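Local structure of 2-oxoglutarate-dependent dioxygenase tropC (Talaromyces stipitatus, 6XJJ) at residues 75-80 with 275-280; 81-86 with 279-284. The protein acts as a non-haem iron, 2-oxoglutarate-dependent dioxygenase in the fungal biosynthesis of tropolones. All coordinates share one frame; numbering follows the deposited sequence.

Contact 1. Residues 75-80 with 275-280; sequences FFNLVG and PVIEDA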
loop_
_atom_site.group_PDB
_atom_site.type_symbol
_atom_site.label_atom_id
_atom_site.label_comp_id
_atom_site.label_asym_id
_atom_site.label_seq_id
_atom_site.Cartn_x
_atom_site.Cartn_y
_atom_site.Cartn_z
ATOM N N PHE A 75 -1.577 -9.046 -8.268
ATOM C CA PHE A 75 -1.247 -7.655 -8.525
ATOM C C PHE A 75 -1.892 -7.193 -9.821
ATOM O O PHE A 75 -2.128 -7.988 -10.733
ATOM C CB PHE A 75 0.248 -7.331 -8.707
ATOM C CG PHE A 75 1.095 -7.378 -7.461
ATOM C CD1 PHE A 75 0.838 -8.223 -6.395
ATOM C CD2 PHE A 75 2.063 -6.392 -7.301
ATOM C CE1 PHE A 75 1.656 -8.192 -5.255
ATOM C CE2 PHE A 75 2.841 -6.330 -6.176
ATOM C CZ PHE A 75 2.638 -7.224 -5.145
ATOM N N PHE A 76 -2.149 -5.885 -9.888
ATOM C CA PHE A 76 -2.224 -5.154 -11.145
ATOM C C PHE A 76 -1.763 -3.714 -10.953
ATOM O O PHE A 76 -1.629 -3.217 -9.831
ATOM C CB PHE A 76 -3.610 -5.035 -11.809
ATOM C CG PHE A 76 -4.777 -4.761 -10.880
ATOM C CD1 PHE A 76 -4.709 -4.881 -9.503
ATOM C CD2 PHE A 76 -5.821 -3.991 -11.388
ATOM C CE1 PHE A 76 -5.790 -4.550 -8.706
ATOM C CE2 PHE A 76 -6.877 -3.603 -10.584
ATOM C CZ PHE A 76 -6.843 -3.869 -9.239
ATOM N N ASN A 77 -1.527 -3.049 -12.089
ATOM C CA ASN A 77 -1.480 -1.594 -12.176
ATOM C C ASN A 77 -2.866 -1.031 -12.457
ATOM O O ASN A 77 -3.607 -1.553 -13.297
ATOM C CB ASN A 77 -0.524 -1.139 -13.279
ATOM C CG ASN A 77 0.926 -1.209 -12.865
ATOM O OD1 ASN A 77 1.424 -0.333 -12.157
ATOM N ND2 ASN A 77 1.616 -2.247 -13.309
ATOM N N LEU A 78 -3.195 0.056 -11.764
ATOM C CA LEU A 78 -4.505 0.686 -11.840
ATOM C C LEU A 78 -4.366 2.078 -12.435
ATOM O O LEU A 78 -3.555 2.878 -11.956
ATOM C CB LEU A 78 -5.140 0.779 -10.451
ATOM C CG LEU A 78 -6.587 1.278 -10.356
ATOM C CD1 LEU A 78 -7.249 0.690 -9.123
ATOM C CD2 LEU A 78 -6.672 2.795 -10.313
ATOM N N VAL A 79 -5.165 2.367 -13.463
ATOM C CA VAL A 79 -5.276 3.707 -14.025
ATOM C C VAL A 79 -6.753 4.060 -14.148
ATOM O O VAL A 79 -7.638 3.232 -13.922
ATOM C CB VAL A 79 -4.576 3.843 -15.394
ATOM C CG1 VAL A 79 -3.080 3.615 -15.248
ATOM C CG2 VAL A 79 -5.187 2.885 -16.416
ATOM N N GLY A 80 -7.005 5.316 -14.526
ATOM C CA GLY A 80 -8.360 5.830 -14.628
ATOM C C GLY A 80 -8.952 6.256 -13.307
ATOM O O GLY A 80 -10.171 6.434 -13.207
ATOM N N PRO A 275 6.180 -3.006 -13.725
ATOM C CA PRO A 275 6.663 -1.801 -14.405
ATOM C C PRO A 275 6.075 -0.536 -13.799
ATOM O O PRO A 275 4.916 -0.507 -13.374
ATOM C CB PRO A 275 6.194 -2.001 -15.848
ATOM C CG PRO A 275 4.965 -2.837 -15.718
ATOM C CD PRO A 275 5.182 -3.733 -14.533
ATOM N N VAL A 276 6.898 0.514 -13.753
ATOM C CA VAL A 276 6.425 1.839 -13.372
ATOM C C VAL A 276 5.580 2.383 -14.515
ATOM O O VAL A 276 6.111 2.799 -15.551
ATOM C CB VAL A 276 7.593 2.788 -13.041
ATOM C CG1 VAL A 276 7.091 4.198 -12.801
ATOM C CG2 VAL A 276 8.309 2.315 -11.807
ATOM N N ILE A 277 4.259 2.368 -14.341
ATOM C CA ILE A 277 3.331 2.886 -15.339
ATOM C C ILE A 277 2.996 4.335 -15.014
ATOM O O ILE A 277 2.883 4.729 -13.847
ATOM C CB ILE A 277 2.055 2.022 -15.418
ATOM C CG1 ILE A 277 2.397 0.582 -15.818
ATOM C CG2 ILE A 277 1.055 2.640 -16.381
ATOM C CD1 ILE A 277 3.093 0.460 -17.166
ATOM N N GLU A 278 2.814 5.134 -16.063
ATOM C CA GLU A 278 2.528 6.554 -15.910
ATOM C C GLU A 278 1.086 6.743 -15.452
ATOM O O GLU A 278 0.154 6.243 -16.089
ATOM C CB GLU A 278 2.798 7.286 -17.225
ATOM C CG GLU A 278 2.394 8.753 -17.269
ATOM C CD GLU A 278 2.925 9.439 -18.515
ATOM O OE1 GLU A 278 3.618 8.767 -19.312
ATOM O OE2 GLU A 278 2.652 10.641 -18.707
ATOM N N ASP A 279 0.912 7.456 -14.337
ATOM C CA ASP A 279 -0.409 7.749 -13.780
ATOM C C ASP A 279 -1.087 6.487 -13.259
ATOM O O ASP A 279 -2.295 6.302 -13.412
ATOM C CB ASP A 279 -1.298 8.450 -14.805
ATOM C CG ASP A 279 -0.826 9.851 -15.107
ATOM O OD1 ASP A 279 -0.028 10.382 -14.307
ATOM O OD2 ASP A 279 -1.245 10.423 -16.135
ATOM N N ALA A 280 -0.311 5.621 -12.622
ATOM C CA ALA A 280 -0.833 4.359 -12.138
ATOM C C ALA A 280 -0.523 4.209 -10.660
ATOM O O ALA A 280 0.367 4.864 -10.114
ATOM C CB ALA A 280 -0.257 3.175 -12.922
#
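Val79 and Ala280 have the CA atoms nearest each other across the two segments, 4.9 Å from Val79 CA to Ala280 CA. Residues 75-79 form a strand. Across from its end, Ile277 to Ala280 make a type II beta turn, with Asp279 at the positive phi (68°) that this turn places at its third residue. No hydrogen bond joins the two segments. Instead, a CA-H...O contact runs from Ala280 CA to Leu78 O at 3.1 Å, with an angle of 136° at the hydrogen. The CB of Ala280 also faces this carbonyl oxygen.

The turn leads straight into strand 281-285, which pairs antiparallel with 75-79 in the large sheet of the jelly-roll (double-stranded beta-helix) fold of these dioxygenases. On its other edge, strand 75-79 is bonded to strand 43-45.

Asn77 is the buried polar side chain of the contact. Ile277 CG1 stands over one face of its amide, 3.8 Å from Asn77 CG and only slightly farther from the amide oxygen and nitrogen. Val282 lies toward the other face, so the amide sits between two aliphatic groups. Pro275 O comes within 3.7 Å of Asn77 ND2, but no hydrogen bond is made there. The Pro275 ring borders the same nitrogen at its CD.

Val79 touches the turn through one methyl. Its CG1 is anti to the carbonyl carbon (chi1 -64°), which sends it to the turn. There Val79 CG1 meets Asp279 O at 3.3 Å and Ala280 CB at 3.7 Å. Ile277 CG2 makes a looser apolar contact with Val79 CG1 at 4.4 Å. The Asp279 carboxylate leads away from the strand and forms a salt bridge with Arg88 of helix 85-99.

Contact 2. Residues 81-86 with 279-284; sequences HGIPAE and DAFVIN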
loop_
_atom_site.group_PDB
_atom_site.type_symbol
_atom_site.label_atom_id
_atom_site.label_comp_id
_atom_site.label_asym_id
_atom_site.label_seq_id
_atom_site.Cartn_x
_atom_site.Cartn_y
_atom_site.Cartn_z
ATOM N N HIS A 81 -8.113 6.422 -12.287
ATOM C CA HIS A 81 -8.549 6.724 -10.933
ATOM C C HIS A 81 -9.017 8.161 -10.760
ATOM O O HIS A 81 -9.789 8.435 -9.835
ATOM C CB HIS A 81 -7.406 6.401 -9.961
ATOM C CG HIS A 81 -6.075 6.940 -10.391
ATOM N ND1 HIS A 81 -5.709 8.256 -10.216
ATOM C CD2 HIS A 81 -5.032 6.339 -11.013
ATOM C CE1 HIS A 81 -4.491 8.440 -10.698
ATOM N NE2 HIS A 81 -4.057 7.291 -11.185
ATOM N N GLY A 82 -8.583 9.080 -11.621
ATOM C CA GLY A 82 -9.042 10.449 -11.558
ATOM C C GLY A 82 -8.237 11.357 -10.653
ATOM O O GLY A 82 -8.490 12.566 -10.632
ATOM N N ILE A 83 -7.274 10.823 -9.921
ATOM C CA ILE A 83 -6.398 11.660 -9.092
ATOM C C ILE A 83 -5.441 12.431 -9.999
ATOM O O ILE A 83 -4.821 11.827 -10.895
ATOM C CB ILE A 83 -5.635 10.789 -8.091
ATOM C CG1 ILE A 83 -6.639 10.103 -7.163
ATOM C CG2 ILE A 83 -4.670 11.622 -7.265
ATOM C CD1 ILE A 83 -6.075 8.986 -6.324
ATOM N N PRO A 84 -5.279 13.742 -9.825
ATOM C CA PRO A 84 -4.409 14.489 -10.740
ATOM C C PRO A 84 -2.947 14.132 -10.541
ATOM O O PRO A 84 -2.531 13.628 -9.494
ATOM C CB PRO A 84 -4.664 15.955 -10.372
ATOM C CG PRO A 84 -5.973 15.959 -9.675
ATOM C CD PRO A 84 -6.053 14.651 -8.956
ATOM N N ALA A 85 -2.154 14.420 -11.573
ATOM C CA ALA A 85 -0.714 14.279 -11.434
ATOM C C ALA A 85 -0.150 15.214 -10.375
ATOM O O ALA A 85 0.918 14.930 -9.827
ATOM C CB ALA A 85 -0.022 14.533 -12.770
ATOM N N GLU A 86 -0.839 16.312 -10.063
ATOM C CA GLU A 86 -0.338 17.220 -9.036
ATOM C C GLU A 86 -0.253 16.512 -7.696
ATOM O O GLU A 86 0.724 16.667 -6.953
ATOM C CB GLU A 86 -1.251 18.426 -8.887
ATOM C CG GLU A 86 -0.591 19.569 -8.171
ATOM C CD GLU A 86 -1.593 20.582 -7.682
ATOM O OE1 GLU A 86 -2.810 20.325 -7.798
ATOM O OE2 GLU A 86 -1.168 21.639 -7.181
ATOM N N ASP A 279 0.912 7.456 -14.337
ATOM C CA ASP A 279 -0.409 7.749 -13.780
ATOM C C ASP A 279 -1.087 6.487 -13.259
ATOM O O ASP A 279 -2.295 6.302 -13.412
ATOM C CB ASP A 279 -1.298 8.450 -14.805
ATOM C CG ASP A 279 -0.826 9.851 -15.107
ATOM O OD1 ASP A 279 -0.028 10.382 -14.307
ATOM O OD2 ASP A 279 -1.245 10.423 -16.135
ATOM N N ALA A 280 -0.311 5.621 -12.622
ATOM C CA ALA A 280 -0.833 4.359 -12.138
ATOM C C ALA A 280 -0.523 4.209 -10.660
ATOM O O ALA A 280 0.367 4.864 -10.114
ATOM C CB ALA A 280 -0.257 3.175 -12.922
ATOM N N PHE A 281 -1.313 3.366 -10.012
ATOM C CA PHE A 281 -0.984 2.826 -8.707
ATOM C C PHE A 281 -0.875 1.311 -8.820
ATOM O O PHE A 281 -1.581 0.684 -9.617
ATOM C CB PHE A 281 -2.049 3.201 -7.676
ATOM C CG PHE A 281 -2.211 4.679 -7.485
ATOM C CD1 PHE A 281 -1.405 5.367 -6.595
ATOM C CD2 PHE A 281 -3.169 5.382 -8.202
ATOM C CE1 PHE A 281 -1.553 6.728 -6.414
ATOM C CE2 PHE A 281 -3.322 6.747 -8.030
ATOM C CZ PHE A 281 -2.514 7.422 -7.134
ATOM N N VAL A 282 0.016 0.723 -8.018
ATOM C CA VAL A 282 0.137 -0.731 -7.941
ATOM C C VAL A 282 -0.789 -1.232 -6.850
ATOM O O VAL A 282 -0.737 -0.759 -5.709
ATOM C CB VAL A 282 1.582 -1.173 -7.659
ATOM C CG1 VAL A 282 1.650 -2.687 -7.490
ATOM C CG2 VAL A 282 2.503 -0.754 -8.759
ATOM N N ILE A 283 -1.630 -2.192 -7.205
ATOM C CA ILE A 283 -2.638 -2.740 -6.314
ATOM C C ILE A 283 -2.317 -4.208 -6.117
ATOM O O ILE A 283 -2.086 -4.928 -7.093
ATOM C CB ILE A 283 -4.049 -2.582 -6.902
ATOM C CG1 ILE A 283 -4.329 -1.135 -7.322
ATOM C CG2 ILE A 283 -5.092 -3.096 -5.920
ATOM C CD1 ILE A 283 -4.250 -0.134 -6.221
ATOM N N ASN A 284 -2.290 -4.651 -4.865
ATOM C CA ASN A 284 -2.181 -6.075 -4.589
ATOM C C ASN A 284 -3.059 -6.465 -3.412
ATOM O O ASN A 284 -3.412 -5.643 -2.562
ATOM C CB ASN A 284 -0.757 -6.496 -4.270
ATOM C CG ASN A 284 -0.208 -5.781 -3.081
ATOM O OD1 ASN A 284 -0.442 -4.592 -2.917
ATOM N ND2 ASN A 284 0.365 -6.530 -2.156
#
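His81 and Phe281 form a T-shaped aromatic pair, with the edge of Phe281 turned to the face of His81. The pair joins the connection between strand 75-79 and helix 85-99 to strand 281-285 in the jelly-roll sheet. The ring planes are inclined by 65° and the centroids lie 4.6 Å apart. The leading atom, Phe281 CE2, stands over the centre of the imidazole, 3.3 Å from His81 NE2.

Both nitrogens of His81 are used. NE2 donates to the backbone oxygen of Asp279, with 3.0 Å between His81 NE2 and Asp279 O. This bond is bent, and the donor stands well above the carbonyl plane rather than on a lone pair. His81 ND1 accepts from within its own segment, 3.0 Å from Ile83 N. One donor and one acceptor are consistent with a neutral ring protonated at NE2. Together the two bonds would fix the rotation of the ring. His81 CG lies between its backbone N and carbonyl carbon (chi1 47°), and this folds the ring back to where the Ile83 amide can reach it.

On the buried side, Ile83 CD1 packs against the same end of the Phe281 ring, 3.9 Å from Phe281 CE2. Helix 171-204 completes this packing: Leu184 touches Ile83, while Tyr181 and Leu188 touch Phe281.

The other side of the contact is loose and faces solvent. Ala85, where the chain leads into helix 85-99, is exposed and merely borders Asp279, whose carboxylate is engaged by Arg88. The nearest approach on this side is Ala85 CB to Asp279 OD1, at 4.4 Å.

Overall arrangement
The centres of contacts 1 and 2 are 7 Å apart, and the two share Asp279 and Ala280. Their first segments follow directly in the chain: strand 75-79 runs into the connection that leads to helix 85-99. Their second segments overlap where the loop after strand 270-273 enters strand 281-285. Strands 75-79 and 281-285 are sheet neighbours, and Leu78 N lies 2.8 Å from Phe281 O in a probable hydrogen bond. Both contacts thus join the N-terminal family region to the iron- and 2-oxoglutarate-binding region. Further along the shared strand, Asn284 ND2 is hydrogen-bonded to the iron ligand Asp245, which links this strand to the metal site.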